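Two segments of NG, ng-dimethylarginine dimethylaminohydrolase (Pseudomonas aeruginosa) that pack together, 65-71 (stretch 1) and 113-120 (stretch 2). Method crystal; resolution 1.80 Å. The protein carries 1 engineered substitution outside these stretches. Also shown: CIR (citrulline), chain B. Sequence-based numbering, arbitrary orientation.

Stretch 1 (65-71) VEDPVLC
Stretch 2, residues 113-120: TVEAGDIM

Stretch 1 runs from V65 to P68 with helical phi/psi but no regular helical bonds, then opens into a strand over V69–C71. Stretch 2 arrives extended, makes a 3-10 turn at A116–D118 and leaves as a strand from I119. The register is set where D67 meets A116, their CA atoms 4.3 Å apart, and the two stretches bury 353 Å² between them.

T113 (phi/psi -139/126) lies out of reach, and V114 (-143/139, chi1 t) barely touches. E115 keeps the extended backbone at -127/123 and uses an m, t rotamer with chi3 at 17°. Its CA sits 3.7 Å from D67 O, and its CB 3.8 Å from D67 OD1. The carboxylates of these residues also come close, D67 OD2 to E115 OE1 at 4.5 Å, a like-charge approach; both oxygens have hydrogen-bond partners elsewhere.

At A116 the chain turns (-63/-10) and the main bond forms: A116 N donates to D67 O at 3.0 Å, with a nearly straight N-H...O angle of 178°. The small methyl suits a tight site. A116 CB lies 3.0 Å from E66 O and 3.2 Å from V69 O, so two backbone carbonyls crowd it, while L70 CB makes apolar contact with A116 CB at 4.4 Å.

G117 (-67/-17) gives the second bond, G117 N to D67 OD1 at 2.9 Å, more bent at 133°. D67, at -71/-43 with chi1 m and chi2 -50°, thus accepts from consecutive amides, one through its backbone and one through its side chain. The same carboxylate binds citrulline: CIR N8 donates to D67 OD1 at 2.9 Å, and CIR N6 to D67 OD2 at 2.8 Å. E66 (-57/-37; chi1 t, chi2 t, chi3 85°) adds an acceptor, E66 OE1, 3.1 Å from CIR N8. Glycine keeps this space open: an ideal CB on G117 would fall 2.7 Å from D67 OD1 and 2.2 Å from CIR N8, clashing with both.

D118 (-84/-1, chi1 m) makes no contact across the interface, but its amide helps close the turn, D118 N to E115 O at 3.0 Å, followed by I119 N to A116 O at 2.9 Å. I119 (-113/126; m, t) then points toward stretch 1, where L70 (-119/115; t, p) points back. Their apolar contact, L70 CD1 to I119 CG2 at 3.9 Å, extends the packing beyond the polar site. M120 (-116/118; t, t, p) points away.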

# COMPACT_ATOMS: atom_id res chain seq x y z
N VAL A 65 -5.50 5.44 -0.90
CA VAL A 65 -5.69 5.62 0.53
C VAL A 65 -4.60 4.98 1.40
O VAL A 65 -4.47 5.32 2.59
CB VAL A 65 -7.07 5.11 1.01
CG1 VAL A 65 -8.18 5.93 0.35
CG2 VAL A 65 -7.23 3.59 0.74
N GLU A 66 -3.79 4.09 0.82
CA GLU A 66 -2.68 3.53 1.59
C GLU A 66 -1.75 4.62 2.11
O GLU A 66 -1.25 4.48 3.21
CB GLU A 66 -1.87 2.57 0.71
CG GLU A 66 -0.53 2.14 1.31
CD GLU A 66 -0.08 0.78 0.83
OE1 GLU A 66 0.55 0.72 -0.25
OE2 GLU A 66 -0.34 -0.21 1.51
N ASP A 67 -1.50 5.69 1.37
CA ASP A 67 -0.49 6.68 1.81
C ASP A 67 -0.80 7.57 3.02
O ASP A 67 0.06 7.78 3.87
CB ASP A 67 0.02 7.45 0.60
CG ASP A 67 0.63 6.52 -0.41
OD1 ASP A 67 1.48 5.68 0.01
OD2 ASP A 67 0.30 6.56 -1.59
N PRO A 68 -2.01 8.11 3.12
CA PRO A 68 -2.34 9.01 4.24
C PRO A 68 -2.45 8.41 5.64
O PRO A 68 -2.55 9.18 6.60
CB PRO A 68 -3.67 9.64 3.83
CG PRO A 68 -4.20 8.82 2.69
CD PRO A 68 -3.09 8.03 2.12
N VAL A 69 -2.42 7.09 5.84
CA VAL A 69 -2.58 6.51 7.16
C VAL A 69 -1.91 5.15 7.25
O VAL A 69 -1.80 4.44 6.26
CB VAL A 69 -4.06 6.18 7.53
CG1 VAL A 69 -4.19 6.04 9.05
CG2 VAL A 69 -5.08 7.17 6.99
N LEU A 70 -1.48 4.81 8.46
CA LEU A 70 -1.00 3.48 8.76
C LEU A 70 -1.92 2.91 9.84
O LEU A 70 -1.94 3.43 10.96
CB LEU A 70 0.44 3.48 9.27
CG LEU A 70 0.96 2.08 9.61
CD1 LEU A 70 1.21 1.29 8.32
CD2 LEU A 70 2.24 2.17 10.50
N CYS A 71 -2.66 1.86 9.52
CA CYS A 71 -3.54 1.23 10.50
C CYS A 71 -2.88 -0.03 11.05
O CYS A 71 -2.53 -0.91 10.27
CB CYS A 71 -4.85 0.84 9.83
SG CYS A 71 -5.68 2.29 9.18
N THR A 113 7.92 13.71 7.08
CA THR A 113 7.13 13.49 5.90
C THR A 113 7.02 11.95 5.82
O THR A 113 8.02 11.25 5.96
CB THR A 113 7.99 14.21 4.83
OG1 THR A 113 7.40 15.46 4.37
CG2 THR A 113 8.42 13.38 3.76
N VAL A 114 5.81 11.38 5.74
CA VAL A 114 5.68 9.91 5.63
C VAL A 114 4.53 9.58 4.68
O VAL A 114 3.50 10.23 4.76
CB VAL A 114 5.31 9.19 6.95
CG1 VAL A 114 4.99 7.70 6.73
CG2 VAL A 114 6.45 9.25 7.98
N GLU A 115 4.70 8.59 3.82
CA GLU A 115 3.61 8.07 2.99
C GLU A 115 3.64 6.57 3.29
O GLU A 115 4.68 5.94 3.09
CB GLU A 115 3.73 8.37 1.49
CG GLU A 115 3.44 9.84 1.21
CD GLU A 115 3.68 10.30 -0.21
OE1 GLU A 115 3.77 9.45 -1.12
OE2 GLU A 115 3.74 11.53 -0.41
N ALA A 116 2.51 6.03 3.75
CA ALA A 116 2.45 4.63 4.20
C ALA A 116 2.74 3.54 3.18
O ALA A 116 2.92 2.38 3.55
CB ALA A 116 1.14 4.33 4.97
N GLY A 117 2.83 3.89 1.90
CA GLY A 117 3.22 2.92 0.87
C GLY A 117 4.68 2.51 1.09
O GLY A 117 5.15 1.50 0.58
N ASP A 118 5.40 3.32 1.88
CA ASP A 118 6.78 3.06 2.23
C ASP A 118 6.89 2.11 3.42
O ASP A 118 7.99 1.78 3.86
CB ASP A 118 7.50 4.36 2.60
CG ASP A 118 8.11 5.06 1.40
OD1 ASP A 118 8.82 4.37 0.62
OD2 ASP A 118 7.94 6.30 1.22
N ILE A 119 5.73 1.69 3.95
CA ILE A 119 5.71 0.83 5.14
C ILE A 119 5.19 -0.56 4.88
O ILE A 119 4.06 -0.78 4.42
CB ILE A 119 4.92 1.52 6.29
CG1 ILE A 119 5.54 2.89 6.59
CG2 ILE A 119 4.98 0.65 7.59
CD1 ILE A 119 4.73 3.76 7.57
N MET A 120 6.01 -1.56 5.26
CA MET A 120 5.63 -2.96 5.12
C MET A 120 5.53 -3.66 6.49
O MET A 120 6.51 -3.74 7.20
CB MET A 120 6.67 -3.71 4.27
CG MET A 120 6.25 -5.15 3.97
SD MET A 120 7.38 -6.04 2.89
CE MET A 120 8.93 -5.93 3.85
C CIR B . 1.57 9.28 -6.37
O CIR B . 1.60 9.62 -5.15
OXT CIR B . 2.53 9.63 -7.16
CA CIR B . 0.45 8.40 -6.88
N CIR B . 0.21 8.69 -8.31
C3 CIR B . 0.82 6.91 -6.67
C4 CIR B . 0.83 6.59 -5.17
C5 CIR B . 1.23 5.14 -4.97
N6 CIR B . 1.19 4.77 -3.55
C7 CIR B . 1.32 3.54 -3.08
O7 CIR B . 1.49 2.55 -3.81
N8 CIR B . 1.25 3.36 -1.75